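Zn-dependent hydrolase of metallo-beta-lactamase superfamily TM0207 (PDB 1VJN) is a putative zinc-dependent hydrolase of the metallo-beta-lactamase superfamily whose substrate is not established. Local coordinates at residues I32-F37 with V118-D123. Residues are numbered along the deposited sequence; the frame is centred on the assembly and turned at random.
Sequences IVTDPF and VCHLGD
The imidazole of His120 is touched from one side of its plane by Thr34 and Asp35, the last residue of one strand and the loop residue that follows it, at CD2 and CE1 respectively. Thr34 and His120 reach for each other from opposite directions, and the threonine touches the ring obliquely: OG1 lies 3.4 Å from His120 CD2, and CB of Thr34 is 3.6 Å from the same carbon. Asp35 places its OD2 3.5 Å from His120 CE1, with carboxylate and imidazole planes 69° apart. CG of His120 stands anti to the backbone N (chi1 -173°), which extends the ring across the gap to both partners. No direct hydrogen bond joins the segments; the polar ends are satisfied nearby. Thr34 OG1 and His120 NE2 converge on the carbonyl oxygen of Ala21, while Asp35 OD2 is bonded to Ser56 OG. On the far side of the ring, ND1 of His120 accepts the amide of Gly122 at 3.1 Å, tilted 31° out of the ring plane, so both ring nitrogens are engaged and the rotation of the imidazole is fixed. A water at the ring edge donates to Asp35 OD2 (2.9 Å) and more weakly to Asp123 OD1, linking the two acidic side chains, whose OD2 atoms are 5.2 Å apart. The contact is buried at the C-terminal ends of strands 30-34 and 116-120, which belong to different sheets of the metallo-hydrolase/oxidoreductase fold, an alpha-beta/beta-alpha sandwich in which loops at such strand ends commonly form the metal site. Strand 22-27 pairs with Thr34 through Phe23, while His120 rests on Leu143 of strand 141-145.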
ATOM      1  N   ILE A  32     -11.324   3.584  -2.116  1.00 19.58           N
ATOM      2  CA  ILE A  32     -10.815   2.214  -2.033  1.00 18.94           C
ATOM      3  C   ILE A  32     -10.256   2.005  -0.630  1.00 19.14           C
ATOM      4  O   ILE A  32      -9.543   2.873  -0.119  1.00 18.92           O
ATOM      5  CB  ILE A  32      -9.699   2.029  -3.046  1.00 17.57           C
ATOM      6  CG1 ILE A  32     -10.242   2.223  -4.469  1.00 24.56           C
ATOM      7  CG2 ILE A  32      -9.104   0.686  -2.915  1.00 20.14           C
ATOM      8  CD1 ILE A  32      -9.239   2.737  -5.440  1.00 33.94           C
ATOM      9  N   VAL A  33     -10.612   0.901   0.006  1.00 16.52           N
ATOM     10  CA  VAL A  33     -10.025   0.519   1.284  1.00 18.84           C
ATOM     11  C   VAL A  33      -9.212  -0.779   1.117  1.00 18.08           C
ATOM     12  O   VAL A  33      -9.701  -1.792   0.594  1.00 17.22           O
ATOM     13  CB  VAL A  33     -11.077   0.402   2.406  1.00 17.26           C
ATOM     14  CG1 VAL A  33     -10.385   0.021   3.774  1.00 24.00           C
ATOM     15  CG2 VAL A  33     -11.840   1.703   2.563  1.00 23.47           C
ATOM     16  N   THR A  34      -7.942  -0.727   1.483  1.00 18.91           N
ATOM     17  CA  THR A  34      -7.091  -1.908   1.458  1.00 18.13           C
ATOM     18  C   THR A  34      -7.062  -2.569   2.802  1.00 20.14           C
ATOM     19  O   THR A  34      -7.046  -1.888   3.794  1.00 19.73           O
ATOM     20  CB  THR A  34      -5.666  -1.563   1.131  1.00 19.63           C
ATOM     21  OG1 THR A  34      -5.136  -0.703   2.150  1.00 17.62           O
ATOM     22  CG2 THR A  34      -5.640  -0.740  -0.148  1.00 19.06           C
ATOM     23  N   ASP A  35      -7.046  -3.898   2.812  1.00 20.82           N
ATOM     24  CA  ASP A  35      -6.730  -4.693   3.985  1.00 23.04           C
ATOM     25  C   ASP A  35      -7.317  -4.173   5.312  1.00 21.63           C
ATOM     26  O   ASP A  35      -6.549  -3.853   6.240  1.00 24.28           O
ATOM     27  CB  ASP A  35      -5.217  -4.778   4.129  1.00 23.77           C
ATOM     28  CG  ASP A  35      -4.540  -5.645   3.057  1.00 31.05           C
ATOM     29  OD1 ASP A  35      -5.182  -6.094   2.096  1.00 29.16           O
ATOM     30  OD2 ASP A  35      -3.330  -5.946   3.115  1.00 32.68           O
ATOM     31  N   PRO A  36      -8.644  -4.075   5.432  1.00 26.30           N
ATOM     32  CA  PRO A  36      -9.237  -3.600   6.682  1.00 27.75           C
ATOM     33  C   PRO A  36      -9.092  -4.656   7.777  1.00 29.24           C
ATOM     34  O   PRO A  36      -8.848  -5.808   7.469  1.00 30.52           O
ATOM     35  CB  PRO A  36     -10.711  -3.326   6.310  1.00 28.59           C
ATOM     36  CG  PRO A  36     -10.976  -4.103   5.075  1.00 27.54           C
ATOM     37  CD  PRO A  36      -9.670  -4.434   4.438  1.00 25.18           C
ATOM     38  N   PHE A  37      -9.250  -4.273   9.037  1.00 33.81           N
ATOM     39  CA  PHE A  37      -9.071  -5.190  10.184  1.00 37.14           C
ATOM     40  C   PHE A  37     -10.102  -4.872  11.255  1.00 41.45           C
ATOM     41  O   PHE A  37     -10.848  -3.901  11.098  1.00 42.08           O
ATOM     42  CB  PHE A  37      -7.688  -4.991  10.811  1.00 37.24           C
ATOM     43  CG  PHE A  37      -7.412  -3.548  11.210  1.00 38.37           C
ATOM     44  CD1 PHE A  37      -8.043  -2.978  12.324  1.00 38.35           C
ATOM     45  CD2 PHE A  37      -6.564  -2.741  10.437  1.00 30.55           C
ATOM     46  CE1 PHE A  37      -7.818  -1.636  12.683  1.00 41.14           C
ATOM     47  CE2 PHE A  37      -6.323  -1.415  10.793  1.00 29.15           C
ATOM     48  CZ  PHE A  37      -6.950  -0.853  11.920  1.00 36.78           C
ATOM     49  N   VAL A 118      -1.009   4.008  -7.926  1.00 17.43           N
ATOM     50  CA  VAL A 118      -0.745   3.719  -6.536  1.00 17.63           C
ATOM     51  C   VAL A 118      -0.616   2.228  -6.415  1.00 17.38           C
ATOM     52  O   VAL A 118      -1.415   1.491  -7.020  1.00 18.05           O
ATOM     53  CB  VAL A 118      -1.892   4.225  -5.636  1.00 20.17           C
ATOM     54  CG1 VAL A 118      -1.581   3.945  -4.156  1.00 20.42           C
ATOM     55  CG2 VAL A 118      -2.137   5.718  -5.867  1.00 24.63           C
ATOM     56  N   CYS A 119       0.383   1.785  -5.650  1.00 19.28           N
ATOM     57  CA  CYS A 119       0.654   0.355  -5.412  1.00 20.28           C
ATOM     58  C   CYS A 119       0.724  -0.016  -3.938  1.00 18.16           C
ATOM     59  O   CYS A 119       1.560   0.465  -3.195  1.00 18.55           O
ATOM     60  CB  CYS A 119       1.979  -0.080  -6.082  1.00 23.95           C
ATOM     61  SG  CYS A 119       2.319  -1.857  -6.020  1.00 22.60           S
ATOM     62  N   HIS A 120      -0.098  -0.979  -3.552  1.00 16.95           N
ATOM     63  CA  HIS A 120      -0.048  -1.537  -2.219  1.00 16.79           C
ATOM     64  C   HIS A 120       0.591  -2.900  -2.330  1.00 17.73           C
ATOM     65  O   HIS A 120       0.029  -3.840  -2.911  1.00 15.52           O
ATOM     66  CB  HIS A 120      -1.463  -1.682  -1.694  1.00 17.93           C
ATOM     67  CG  HIS A 120      -1.563  -2.095  -0.263  1.00 22.59           C
ATOM     68  ND1 HIS A 120      -1.252  -3.366   0.174  1.00 18.48           N
ATOM     69  CD2 HIS A 120      -2.050  -1.431   0.811  1.00 17.41           C
ATOM     70  CE1 HIS A 120      -1.487  -3.438   1.473  1.00 30.43           C
ATOM     71  NE2 HIS A 120      -2.009  -2.290   1.876  1.00 22.65           N
ATOM     72  N   LEU A 121       1.737  -3.058  -1.703  1.00 16.59           N
ATOM     73  CA  LEU A 121       2.475  -4.293  -1.877  1.00 17.14           C
ATOM     74  C   LEU A 121       2.080  -5.471  -0.972  1.00 20.42           C
ATOM     75  O   LEU A 121       2.621  -6.564  -1.129  1.00 22.38           O
ATOM     76  CB  LEU A 121       3.954  -3.998  -1.781  1.00 17.23           C
ATOM     77  CG  LEU A 121       4.609  -3.306  -3.011  1.00 14.37           C
ATOM     78  CD1 LEU A 121       6.037  -2.920  -2.648  1.00 17.46           C
ATOM     79  CD2 LEU A 121       4.589  -4.151  -4.305  1.00 20.35           C
ATOM     80  N   GLY A 122       1.155  -5.268  -0.047  1.00 19.66           N
ATOM     81  CA  GLY A 122       0.688  -6.324   0.834  1.00 22.08           C
ATOM     82  C   GLY A 122       1.812  -6.664   1.825  1.00 21.13           C
ATOM     83  O   GLY A 122       2.472  -5.788   2.337  1.00 23.58           O
ATOM     84  N   ASP A 123       2.017  -7.960   2.057  1.00 20.45           N
ATOM     85  CA  ASP A 123       3.044  -8.488   2.944  1.00 16.80           C
ATOM     86  C   ASP A 123       4.169  -9.096   2.118  1.00 16.66           C
ATOM     87  O   ASP A 123       4.684 -10.150   2.416  1.00 23.19           O
ATOM     88  CB  ASP A 123       2.378  -9.535   3.808  1.00 20.99           C
ATOM     89  CG  ASP A 123       1.321  -8.919   4.721  1.00 30.46           C
ATOM     90  OD1 ASP A 123       1.618  -7.893   5.353  1.00 40.47           O
ATOM     91  OD2 ASP A 123       0.173  -9.345   4.847  1.00 47.78           O
TER
HETATM   92  O   HOH W   1      -0.603  -6.306   4.082  1.00 44.96           O